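Local coordinates for tetratricopeptide TPR_2 repeat protein (Thermobaculum terrenum, PDB 5DJS) that is of unassigned function but joins tetratricopeptide repeats to a GT-B-type region of glycosyl transferase family 41 and binds uridine-5'-diphosphate, at residues H15-Q20 / N42-H47; R68-D73 / S78-L83; F333-R338 / D348-I353; L339-P344 / L417-C422. The protein carries 1 engineered substitution. All blocks are in the same frame, centred on the assembly; numbering follows the deposited sequence.

Contact 1 of 4, residues H15-Q20 / N42-H47; sequences HAHEAQ and NSEALH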
# COMPACT_ATOMS: atom_id res chain seq x y z
N HIS A 15 4.12 28.23 10.87
CA HIS A 15 5.28 27.44 11.32
C HIS A 15 4.93 25.95 11.41
O HIS A 15 5.74 25.10 11.02
CB HIS A 15 5.81 27.96 12.67
CG HIS A 15 6.91 27.13 13.27
ND1 HIS A 15 6.74 26.39 14.42
CD2 HIS A 15 8.19 26.93 12.88
CE1 HIS A 15 7.87 25.77 14.71
NE2 HIS A 15 8.76 26.08 13.79
N ALA A 16 3.74 25.65 11.92
CA ALA A 16 3.27 24.28 12.06
C ALA A 16 3.07 23.61 10.70
O ALA A 16 3.43 22.45 10.53
CB ALA A 16 1.98 24.24 12.86
N HIS A 17 2.49 24.34 9.75
CA HIS A 17 2.30 23.84 8.39
C HIS A 17 3.62 23.62 7.62
O HIS A 17 3.72 22.68 6.83
CB HIS A 17 1.39 24.77 7.58
CG HIS A 17 -0.07 24.61 7.89
ND1 HIS A 17 -0.72 23.41 7.79
CD2 HIS A 17 -1.00 25.51 8.28
CE1 HIS A 17 -1.99 23.57 8.11
NE2 HIS A 17 -2.19 24.84 8.42
N GLU A 18 4.61 24.49 7.83
CA GLU A 18 5.95 24.30 7.24
C GLU A 18 6.61 23.05 7.81
O GLU A 18 7.11 22.20 7.06
CB GLU A 18 6.87 25.51 7.51
CG GLU A 18 6.59 26.73 6.65
CD GLU A 18 7.55 27.87 6.94
OE1 GLU A 18 8.78 27.64 6.88
OE2 GLU A 18 7.09 29.00 7.22
N ALA A 19 6.61 22.96 9.14
CA ALA A 19 7.19 21.83 9.87
C ALA A 19 6.66 20.47 9.41
O ALA A 19 7.43 19.52 9.29
CB ALA A 19 6.96 22.00 11.37
N GLN A 20 5.36 20.39 9.14
CA GLN A 20 4.75 19.14 8.68
C GLN A 20 5.05 18.87 7.19
O GLN A 20 5.27 17.72 6.81
CB GLN A 20 3.25 19.08 9.01
CG GLN A 20 2.28 19.72 8.01
CD GLN A 20 1.65 18.74 7.03
OE1 GLN A 20 1.74 17.52 7.17
NE2 GLN A 20 0.98 19.28 6.01
N ASN A 42 -9.65 26.43 18.25
CA ASN A 42 -9.02 26.63 16.95
C ASN A 42 -9.08 25.35 16.08
O ASN A 42 -8.23 24.46 16.20
CB ASN A 42 -7.58 27.12 17.12
CG ASN A 42 -7.08 27.90 15.92
OD1 ASN A 42 -7.02 29.12 15.96
ND2 ASN A 42 -6.74 27.20 14.86
N SER A 43 -10.08 25.29 15.21
CA SER A 43 -10.34 24.10 14.40
C SER A 43 -9.21 23.75 13.42
O SER A 43 -9.05 22.59 13.06
CB SER A 43 -11.66 24.23 13.63
OG SER A 43 -11.54 25.09 12.53
N GLU A 44 -8.44 24.74 12.99
CA GLU A 44 -7.31 24.49 12.09
C GLU A 44 -6.19 23.67 12.77
O GLU A 44 -5.50 22.88 12.11
CB GLU A 44 -6.75 25.82 11.57
CG GLU A 44 -5.92 25.70 10.30
CD GLU A 44 -5.35 27.03 9.83
OE1 GLU A 44 -5.94 28.10 10.14
OE2 GLU A 44 -4.31 27.00 9.13
N ALA A 45 -6.04 23.86 14.08
CA ALA A 45 -4.95 23.29 14.85
C ALA A 45 -5.36 21.92 15.39
O ALA A 45 -4.55 20.99 15.43
CB ALA A 45 -4.58 24.22 15.99
N LEU A 46 -6.62 21.82 15.83
CA LEU A 46 -7.28 20.54 16.07
C LEU A 46 -7.14 19.62 14.87
O LEU A 46 -6.70 18.48 15.00
CB LEU A 46 -8.78 20.74 16.38
CG LEU A 46 -9.31 20.80 17.82
CD1 LEU A 46 -8.26 20.72 18.92
CD2 LEU A 46 -10.18 22.03 18.01
N HIS A 47 -7.52 20.13 13.70
CA HIS A 47 -7.38 19.41 12.43
C HIS A 47 -5.96 18.92 12.11
O HIS A 47 -5.78 17.76 11.71
CB HIS A 47 -7.87 20.28 11.27
CG HIS A 47 -7.51 19.73 9.92
ND1 HIS A 47 -8.09 18.59 9.41
CD2 HIS A 47 -6.63 20.17 8.99
CE1 HIS A 47 -7.58 18.35 8.22
NE2 HIS A 47 -6.70 19.29 7.94
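His17 turns CG anti to its own carbonyl carbon, chi1 -78°, and Glu44 turns CG anti to its own backbone N, chi1 -160°. These torsions aim the two side chains at each other. Beyond CG the Glu44 chain is extended, so its carboxylate is carried out to the imidazole. The contact is one hydrogen bond. His17 NE2 donates to Glu44 OE2 over 3.1 Å, and the N-H...O angle of 151° is fairly straight. The oxygen lies at the ring edge and almost exactly in the ring plane. It receives the N-H through its anti lone pair, the one facing away from OE1. Ring and carboxylate are close to coplanar. His17 CD2 is the next ring atom to OE2, at 3.7 Å. Helix 5-21 and helix 43-56 are bridged here, with helix 25-38 between them in sequence. Stacked helices of this kind build a tetratricopeptide superhelix, and Glu44 lies in the range of a tetratricopeptide repeat. The bond is at the surface, and both residues are partly exposed. Side-chain contacts accompany it: Glu44 also packs on Leu13 of helix 5-21, and His17 on Leu48 of helix 43-56. The nearby carboxylate would probably make the imidazole easier to protonate. Glu44 stands in the first turn of its helix, where a negative charge is usually well placed. Asn42 is the N-cap residue of that helix. Its carbonyl oxygen accepts from two backbone donors, Ala45 N and Leu46 N, each at 3.1 Å.

Contact 2 of 4, residues R68-D73 / S78-L83; sequences RAVALD and SYHYNL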
# COMPACT_ATOMS: atom_id res chain seq x y z
N ARG A 68 -13.92 16.88 16.51
CA ARG A 68 -14.13 18.17 17.17
C ARG A 68 -13.93 19.31 16.18
O ARG A 68 -14.66 20.30 16.21
CB ARG A 68 -13.20 18.32 18.38
CG ARG A 68 -13.71 19.24 19.48
CD ARG A 68 -12.55 19.79 20.30
NE ARG A 68 -12.77 19.79 21.75
CZ ARG A 68 -11.87 20.17 22.66
NH1 ARG A 68 -10.66 20.62 22.29
NH2 ARG A 68 -12.17 20.12 23.96
N ALA A 69 -12.93 19.17 15.30
CA ALA A 69 -12.73 20.10 14.20
C ALA A 69 -13.95 20.15 13.26
O ALA A 69 -14.40 21.23 12.88
CB ALA A 69 -11.47 19.71 13.42
N VAL A 70 -14.49 18.98 12.92
CA VAL A 70 -15.75 18.89 12.16
C VAL A 70 -16.91 19.62 12.89
O VAL A 70 -17.70 20.34 12.26
CB VAL A 70 -16.12 17.42 11.84
CG1 VAL A 70 -17.53 17.29 11.30
CG2 VAL A 70 -15.16 16.83 10.82
N ALA A 71 -17.04 19.44 14.20
CA ALA A 71 -18.12 20.09 14.96
C ALA A 71 -18.00 21.62 14.96
O ALA A 71 -19.01 22.33 14.88
CB ALA A 71 -18.16 19.56 16.39
N LEU A 72 -16.76 22.11 15.06
CA LEU A 72 -16.50 23.56 15.10
C LEU A 72 -16.59 24.22 13.73
O LEU A 72 -16.82 25.41 13.65
CB LEU A 72 -15.13 23.85 15.73
CG LEU A 72 -15.05 23.50 17.22
CD1 LEU A 72 -13.59 23.37 17.66
CD2 LEU A 72 -15.79 24.53 18.07
N ASP A 73 -16.38 23.45 12.66
CA ASP A 73 -16.45 23.97 11.30
C ASP A 73 -16.86 22.83 10.35
O ASP A 73 -16.04 22.28 9.66
CB ASP A 73 -15.09 24.59 10.91
CG ASP A 73 -15.12 25.27 9.54
OD1 ASP A 73 -16.20 25.45 8.95
OD2 ASP A 73 -14.04 25.62 9.03
N SER A 78 -12.02 19.40 4.07
CA SER A 78 -10.76 18.71 4.39
C SER A 78 -10.80 18.03 5.76
O SER A 78 -10.14 17.02 5.96
CB SER A 78 -9.55 19.66 4.30
OG SER A 78 -9.57 20.65 5.31
N TYR A 79 -11.58 18.57 6.69
CA TYR A 79 -11.74 17.98 8.02
C TYR A 79 -12.50 16.66 7.93
O TYR A 79 -12.17 15.70 8.64
CB TYR A 79 -12.47 18.93 8.98
CG TYR A 79 -11.81 20.29 9.24
CD1 TYR A 79 -10.55 20.62 8.73
CD2 TYR A 79 -12.45 21.24 10.04
CE1 TYR A 79 -9.96 21.85 8.98
CE2 TYR A 79 -11.86 22.47 10.29
CZ TYR A 79 -10.62 22.77 9.76
OH TYR A 79 -10.02 23.98 10.01
N HIS A 80 -13.51 16.62 7.05
CA HIS A 80 -14.22 15.38 6.74
C HIS A 80 -13.34 14.37 6.01
O HIS A 80 -13.39 13.18 6.34
CB HIS A 80 -15.47 15.65 5.89
CG HIS A 80 -16.53 16.41 6.62
ND1 HIS A 80 -17.47 15.80 7.42
CD2 HIS A 80 -16.81 17.74 6.65
CE1 HIS A 80 -18.28 16.72 7.92
NE2 HIS A 80 -17.90 17.90 7.46
N TYR A 81 -12.56 14.84 5.04
CA TYR A 81 -11.61 13.99 4.30
C TYR A 81 -10.70 13.23 5.26
O TYR A 81 -10.65 12.01 5.24
CB TYR A 81 -10.78 14.83 3.32
CG TYR A 81 -9.57 14.13 2.74
CD1 TYR A 81 -9.71 12.98 1.98
CD2 TYR A 81 -8.28 14.64 2.95
CE1 TYR A 81 -8.60 12.34 1.44
CE2 TYR A 81 -7.17 14.00 2.42
CZ TYR A 81 -7.33 12.85 1.67
OH TYR A 81 -6.24 12.21 1.14
N ASN A 82 -10.00 13.97 6.10
CA ASN A 82 -9.02 13.36 6.99
C ASN A 82 -9.61 12.49 8.09
O ASN A 82 -8.97 11.53 8.51
CB ASN A 82 -8.11 14.44 7.55
CG ASN A 82 -7.20 14.96 6.48
OD1 ASN A 82 -6.28 14.26 6.07
ND2 ASN A 82 -7.47 16.16 5.99
N LEU A 83 -10.81 12.84 8.54
CA LEU A 83 -11.56 11.98 9.45
C LEU A 83 -11.87 10.65 8.78
O LEU A 83 -11.69 9.60 9.38
CB LEU A 83 -12.86 12.64 9.90
CG LEU A 83 -13.74 11.77 10.79
CD1 LEU A 83 -13.04 11.44 12.10
CD2 LEU A 83 -15.07 12.47 11.03
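Both Val70 methyls meet the His80 ring. CG1 is anti to the backbone N, with chi1 169°, and reaches His80 CE1 at 3.5 Å. CG2 lies beside the backbone N and touches Tyr79 CB at 3.9 Å. It also stands over one face of the His80 imidazole, 4.2 Å from the ring centroid and only 9° off the normal. This is a CH-pi contact. Leu83 CD2 lies farther along the same helix and meets CG2 more loosely, at 4.4 Å. His80 keeps CG anti to its carbonyl carbon, which brings the ring back toward Val70. The ring is also held by a hydrogen bond from NE2 to Pro74 O, in the turn between the helices. The two segments lie in successive tetratricopeptide repeat ranges. Helix 59-72 and helix 77-89 pack antiparallel as a helical hairpin. The axes of segments 68-72 and 78-83 come within 9.2 Å, with 158° between their directions. The Tyr79 ring lies obliquely against Ala69, whose O is 3.4 Å from Tyr79 CD2 and whose CB also approaches that atom. Asp73, the first residue to leave the helix, puts CB 3.9 Å from Tyr79 CE2. The Asp73 carboxylate is turned almost perpendicular to the tyrosine ring. Beyond this pair of helices, Tyr79 OH is hydrogen-bonded to Ser43 OG, and the ring meets that of His47. Asn82 bends back to its own helix, and its ND2 donates to Ser78 O at 2.8 Å. That oxygen also accepts from Asn82 N, from the other face of the carbonyl plane.

Contact 3 of 4, residues F333-R338 / D348-I353; sequences FGCFNR and DLWAKI. With UDP (uridine-5'-diphosphate), chain E.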
# COMPACT_ATOMS: atom_id res chain seq x y z
N PHE A 333 -2.76 -18.95 15.39
CA PHE A 333 -2.97 -18.28 14.10
C PHE A 333 -2.49 -16.82 14.16
O PHE A 333 -2.53 -16.20 15.22
CB PHE A 333 -4.44 -18.32 13.70
CG PHE A 333 -4.90 -19.67 13.25
CD1 PHE A 333 -4.50 -20.16 12.01
CD2 PHE A 333 -5.73 -20.44 14.05
CE1 PHE A 333 -4.93 -21.40 11.58
CE2 PHE A 333 -6.17 -21.68 13.62
CZ PHE A 333 -5.77 -22.16 12.38
N GLY A 334 -2.06 -16.29 13.02
CA GLY A 334 -1.49 -14.94 12.95
C GLY A 334 -1.93 -14.16 11.71
O GLY A 334 -2.12 -14.74 10.63
N CYS A 335 -2.12 -12.84 11.87
CA CYS A 335 -2.41 -11.93 10.75
C CYS A 335 -1.88 -10.54 11.05
O CYS A 335 -2.48 -9.81 11.83
CB CYS A 335 -3.90 -11.86 10.45
SG CYS A 335 -4.28 -10.68 9.14
N PHE A 336 -0.75 -10.19 10.44
CA PHE A 336 -0.07 -8.93 10.74
C PHE A 336 -0.37 -7.82 9.72
O PHE A 336 0.49 -6.99 9.40
CB PHE A 336 1.44 -9.17 10.89
CG PHE A 336 1.82 -10.23 11.90
CD1 PHE A 336 0.94 -10.64 12.93
CD2 PHE A 336 3.08 -10.80 11.86
CE1 PHE A 336 1.32 -11.61 13.84
CE2 PHE A 336 3.46 -11.77 12.77
CZ PHE A 336 2.58 -12.17 13.77
N ASN A 337 -1.62 -7.78 9.27
CA ASN A 337 -2.09 -6.82 8.28
C ASN A 337 -2.75 -5.57 8.90
O ASN A 337 -3.27 -5.60 10.03
CB ASN A 337 -3.06 -7.52 7.32
CG ASN A 337 -2.35 -8.41 6.33
OD1 ASN A 337 -1.40 -7.98 5.69
ND2 ASN A 337 -2.80 -9.64 6.19
N ARG A 338 -2.69 -4.48 8.14
CA ARG A 338 -3.39 -3.22 8.44
C ARG A 338 -4.85 -3.46 8.82
O ARG A 338 -5.51 -4.36 8.26
CB ARG A 338 -3.38 -2.29 7.21
CG ARG A 338 -2.02 -1.72 6.85
CD ARG A 338 -2.09 -0.64 5.77
NE ARG A 338 -2.21 -1.15 4.39
CZ ARG A 338 -3.24 -0.96 3.56
NH1 ARG A 338 -4.30 -0.26 3.94
NH2 ARG A 338 -3.22 -1.47 2.34
N ASP A 348 -15.92 -12.92 10.26
CA ASP A 348 -16.87 -14.04 10.23
C ASP A 348 -16.15 -15.39 10.06
O ASP A 348 -16.45 -16.35 10.77
CB ASP A 348 -17.91 -13.87 9.10
CG ASP A 348 -18.93 -12.73 9.37
OD1 ASP A 348 -19.03 -12.20 10.50
OD2 ASP A 348 -19.66 -12.37 8.42
N LEU A 349 -15.18 -15.44 9.14
CA LEU A 349 -14.41 -16.66 8.87
C LEU A 349 -13.46 -17.02 10.00
O LEU A 349 -13.39 -18.18 10.41
CB LEU A 349 -13.61 -16.52 7.57
CG LEU A 349 -14.35 -16.24 6.26
CD1 LEU A 349 -13.43 -16.53 5.07
CD2 LEU A 349 -15.66 -17.03 6.13
N TRP A 350 -12.72 -16.03 10.49
CA TRP A 350 -11.78 -16.25 11.59
C TRP A 350 -12.46 -16.76 12.86
O TRP A 350 -11.88 -17.55 13.61
CB TRP A 350 -10.97 -14.99 11.91
CG TRP A 350 -10.01 -14.57 10.82
CD1 TRP A 350 -9.68 -15.25 9.68
CD2 TRP A 350 -9.23 -13.38 10.81
NE1 TRP A 350 -8.76 -14.54 8.95
CE2 TRP A 350 -8.46 -13.39 9.62
CE3 TRP A 350 -9.11 -12.28 11.67
CZ2 TRP A 350 -7.58 -12.35 9.27
CZ3 TRP A 350 -8.24 -11.24 11.33
CH2 TRP A 350 -7.49 -11.29 10.14
N ALA A 351 -13.69 -16.31 13.09
CA ALA A 351 -14.50 -16.79 14.21
C ALA A 351 -14.85 -18.27 14.03
O ALA A 351 -14.69 -19.05 14.97
CB ALA A 351 -15.77 -15.97 14.35
N LYS A 352 -15.31 -18.65 12.84
CA LYS A 352 -15.68 -20.04 12.54
C LYS A 352 -14.52 -21.03 12.68
O LYS A 352 -14.70 -22.14 13.16
CB LYS A 352 -16.30 -20.16 11.15
CG LYS A 352 -17.71 -19.59 11.08
CD LYS A 352 -18.30 -19.68 9.69
CE LYS A 352 -19.65 -18.99 9.63
NZ LYS A 352 -20.19 -18.99 8.24
N ILE A 353 -13.33 -20.60 12.26
CA ILE A 353 -12.08 -21.32 12.51
C ILE A 353 -11.82 -21.48 14.02
O ILE A 353 -11.48 -22.57 14.47
CB ILE A 353 -10.87 -20.61 11.84
CG1 ILE A 353 -10.94 -20.74 10.31
CG2 ILE A 353 -9.54 -21.15 12.35
CD1 ILE A 353 -10.09 -19.75 9.54
N1 UDP E . 5.22 -3.46 9.61
C2 UDP E . 5.95 -3.08 10.77
N3 UDP E . 5.35 -3.12 11.98
C4 UDP E . 4.08 -3.52 12.11
C5 UDP E . 3.33 -3.90 11.00
C6 UDP E . 3.93 -3.86 9.75
O2 UDP E . 7.14 -2.70 10.71
O4 UDP E . 3.54 -3.55 13.23
C1' UDP E . 5.87 -3.42 8.28
C2' UDP E . 5.96 -4.83 7.73
O2' UDP E . 7.27 -4.99 7.19
C3' UDP E . 4.83 -4.91 6.71
C4' UDP E . 4.57 -3.47 6.29
O4' UDP E . 5.14 -2.64 7.31
O3' UDP E . 5.16 -5.72 5.59
C5' UDP E . 3.10 -3.07 6.12
O5' UDP E . 2.28 -4.12 5.62
PA UDP E . 0.66 -3.98 5.70
O1A UDP E . 0.29 -2.76 4.90
O2A UDP E . 0.28 -4.08 7.16
O3A UDP E . 0.03 -5.29 4.98
PB UDP E . 0.37 -5.76 3.48
O1B UDP E . 1.87 -5.76 3.36
O2B UDP E . -0.16 -7.16 3.43
O3B UDP E . -0.35 -4.79 2.58
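Cys335 and Phe333 meet Trp350 and Ile353 in a buried apolar contact between a strand and the helix that follows it. Strand 332-335, helix 344-356 and strand 361-365 form a beta-alpha-beta unit of the Rossmann-like type found in GT-B proteins. The strand sits inside a parallel sheet, between strands 361-365 and 412-414, and the helix covers one side of it. Phe333 and Cys335 are two residues apart on the strand, so both side chains face the helix. The Cys335 sulfur is anti to the backbone N, chi1 177°, which directs it at the far end of the indole. SG lies 3.4 Å from Trp350 CH2 and 3.7 Å from Trp350 CZ2. This is an oblique sulfur-aromatic contact, with SG 4.6 Å from the centroid of the six-membered ring. Cys335 CB reaches the same corner, 3.6 Å from Trp350 CH2. The opposite part of the indole is fixed by Trp350 NE1, which is hydrogen-bonded to Tyr468 OH. One helical turn on, Ile353 uses its branch methyl. CG2 touches Phe333 CE2 at 3.6 Å, and the two side chains cross obliquely. The chain continues into the nucleotide pocket, where Phe336, Asn337 and Arg338 line uridine-5'-diphosphate. Arg338 N gives a weak hydrogen bond to O2A of the ligand, 3.2 Å long. The arginine chain bends at chi3, -80°, and brings the guanidinium edge-on to the alpha phosphate, where Arg338 NE donates to UDP O1A at 3.0 Å, with an angle of 137°.

Contact 4 of 4, residues L339-P344 / L417-C422; sequences LSMIGP and LPYSGC. Engineered in segment 339-344: Met341 (natural residue Lys). With UDP (uridine-5'-diphosphate), chain E.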
# COMPACT_ATOMS: atom_id res chain seq x y z
N LEU A 339 -5.36 -2.64 9.73
CA LEU A 339 -6.72 -2.83 10.26
C LEU A 339 -7.82 -2.58 9.22
O LEU A 339 -8.90 -3.17 9.32
CB LEU A 339 -6.93 -1.97 11.50
CG LEU A 339 -5.98 -2.31 12.66
CD1 LEU A 339 -6.18 -1.34 13.81
CD2 LEU A 339 -6.14 -3.74 13.17
N SER A 340 -7.52 -1.77 8.21
CA SER A 340 -8.44 -1.56 7.09
C SER A 340 -8.81 -2.84 6.33
O SER A 340 -9.91 -2.96 5.77
CB SER A 340 -7.84 -0.54 6.11
OG SER A 340 -6.43 -0.65 6.10
N MET A 341 -7.89 -3.80 6.34
CA MET A 341 -8.07 -5.07 5.64
C MET A 341 -8.86 -6.10 6.46
O MET A 341 -9.38 -7.06 5.89
CB MET A 341 -6.69 -5.62 5.28
CG MET A 341 -5.82 -4.60 4.54
SD MET A 341 -4.51 -5.35 3.59
CE MET A 341 -3.09 -4.78 4.49
N ILE A 342 -8.96 -5.88 7.77
CA ILE A 342 -9.69 -6.76 8.70
C ILE A 342 -11.09 -6.20 8.96
O ILE A 342 -11.30 -5.46 9.92
CB ILE A 342 -8.94 -6.92 10.05
CG1 ILE A 342 -7.50 -7.38 9.81
CG2 ILE A 342 -9.65 -7.91 10.97
CD1 ILE A 342 -6.56 -7.09 10.96
N GLY A 343 -12.03 -6.55 8.08
CA GLY A 343 -13.45 -6.19 8.22
C GLY A 343 -14.39 -7.37 8.44
O GLY A 343 -13.93 -8.49 8.66
N PRO A 344 -15.71 -7.11 8.39
CA PRO A 344 -16.75 -8.10 8.72
C PRO A 344 -16.66 -9.43 7.98
O PRO A 344 -16.94 -10.48 8.58
CB PRO A 344 -18.04 -7.39 8.30
CG PRO A 344 -17.74 -5.95 8.52
CD PRO A 344 -16.31 -5.79 8.10
N LEU A 417 -9.33 -10.66 3.37
CA LEU A 417 -10.20 -10.48 2.21
C LEU A 417 -11.17 -9.31 2.50
O LEU A 417 -11.40 -8.99 3.67
CB LEU A 417 -10.98 -11.77 1.92
CG LEU A 417 -11.75 -12.40 3.09
CD1 LEU A 417 -13.23 -12.64 2.77
CD2 LEU A 417 -11.10 -13.69 3.52
N PRO A 418 -11.72 -8.65 1.47
CA PRO A 418 -11.41 -8.86 0.05
C PRO A 418 -10.09 -8.25 -0.44
O PRO A 418 -9.70 -8.50 -1.60
CB PRO A 418 -12.59 -8.18 -0.66
CG PRO A 418 -13.00 -7.11 0.28
CD PRO A 418 -12.82 -7.69 1.66
N TYR A 419 -9.43 -7.44 0.40
CA TYR A 419 -8.14 -6.85 0.07
C TYR A 419 -7.06 -7.80 0.64
O TYR A 419 -6.78 -7.84 1.86
CB TYR A 419 -8.05 -5.44 0.67
CG TYR A 419 -6.91 -4.52 0.22
CD1 TYR A 419 -5.57 -4.94 0.24
CD2 TYR A 419 -7.16 -3.20 -0.15
CE1 TYR A 419 -4.53 -4.08 -0.13
CE2 TYR A 419 -6.13 -2.33 -0.52
CZ TYR A 419 -4.81 -2.78 -0.50
OH TYR A 419 -3.77 -1.96 -0.87
N SER A 420 -6.44 -8.56 -0.26
CA SER A 420 -5.39 -9.50 0.11
C SER A 420 -4.11 -8.78 0.44
O SER A 420 -3.74 -7.81 -0.23
CB SER A 420 -5.10 -10.50 -1.00
OG SER A 420 -3.93 -11.24 -0.68
N GLY A 421 -3.42 -9.28 1.46
CA GLY A 421 -2.13 -8.75 1.84
C GLY A 421 -1.08 -9.13 0.80
O GLY A 421 -1.37 -9.83 -0.16
N CYS A 422 0.13 -8.64 0.98
CA CYS A 422 1.19 -8.88 0.02
C CYS A 422 2.51 -9.03 0.73
O CYS A 422 3.05 -10.13 0.80
CB CYS A 422 1.25 -7.76 -1.01
SG CYS A 422 2.60 -7.92 -2.19
N1 UDP E . 5.22 -3.46 9.61
C2 UDP E . 5.95 -3.08 10.77
N3 UDP E . 5.35 -3.12 11.98
C4 UDP E . 4.08 -3.52 12.11
C5 UDP E . 3.33 -3.90 11.00
C6 UDP E . 3.93 -3.86 9.75
O2 UDP E . 7.14 -2.70 10.71
O4 UDP E . 3.54 -3.55 13.23
C1' UDP E . 5.87 -3.42 8.28
C2' UDP E . 5.96 -4.83 7.73
O2' UDP E . 7.27 -4.99 7.19
C3' UDP E . 4.83 -4.91 6.71
C4' UDP E . 4.57 -3.47 6.29
O4' UDP E . 5.14 -2.64 7.31
O3' UDP E . 5.16 -5.72 5.59
C5' UDP E . 3.10 -3.07 6.12
O5' UDP E . 2.28 -4.12 5.62
PA UDP E . 0.66 -3.98 5.70
O1A UDP E . 0.29 -2.76 4.90
O2A UDP E . 0.28 -4.08 7.16
O3A UDP E . 0.03 -5.29 4.98
PB UDP E . 0.37 -5.76 3.48
O1B UDP E . 1.87 -5.76 3.36
O2B UDP E . -0.16 -7.16 3.43
O3B UDP E . -0.35 -4.79 2.58
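Met341, an engineered residue where the natural sequence has lysine, runs past Tyr419 to the diphosphate of the bound nucleotide. It starts from a short non-regular turn. Its CB is 4.1 Å from the backbone oxygen of Tyr419. CG is anti to the carbonyl carbon of Met341, and the next torsion is nearly extended. That carries SD alongside the tyrosine ring, 3.5 Å from Tyr419 CD1. The sulfur stands 4.3 Å from the ring centroid and 43° off its normal, so this is an oblique Met-aromatic contact. The chain then bends at chi3, -113°, and CE reaches the ligand. The methyl lies 3.2 Å from UDP O3A, the bridging oxygen, and 3.3 Å from UDP O3B. The two segments are loops that follow strands 332-335 and 412-414, neighbours in the parallel sheet. Ligand pockets at the ends of such neighbouring strands are usual in Rossmann-like domains of the GT-B clan. The second loop opens with a cis peptide between Leu417 and Pro418. Near it the backbone oxygens of Met341 and Leu417 come within 3.6 Å of each other. On the Tyr419 ring Tyr123 packs nearly parallel. Gly421 N is held by Asp415 OD1, just before Cys422, the N-cap of helix 423-430. Cys422 N donates to UDP O2B over 2.9 Å, with an angle of 154°. The start of the helix would probably add a favourable electrostatic field there, and Thr423 and Thr424 also form hydrogen bonds to the nucleotide through their hydroxyls.

From the N terminus, contact 1 closes a loop over helix 25-38, tying helix 5-21 to helix 43-56. Contact 2 follows in series. It closes only a short turn and joins helix 59-72 to helix 77-89. The two touch, because Ser43, Glu44 and His47 meet Tyr79 or Asn82. The chain then passes through the first parallel sheet and enters the second. There contacts 3 and 4 cross, since 339-344 lies between the two segments of contact 3 and 417-422 comes after both. Contact 3 closes a short strand-to-helix connection. Contact 4 spans 72 residues and joins two loops. Both reach uridine-5'-diphosphate, and their centres are about 10 Å apart.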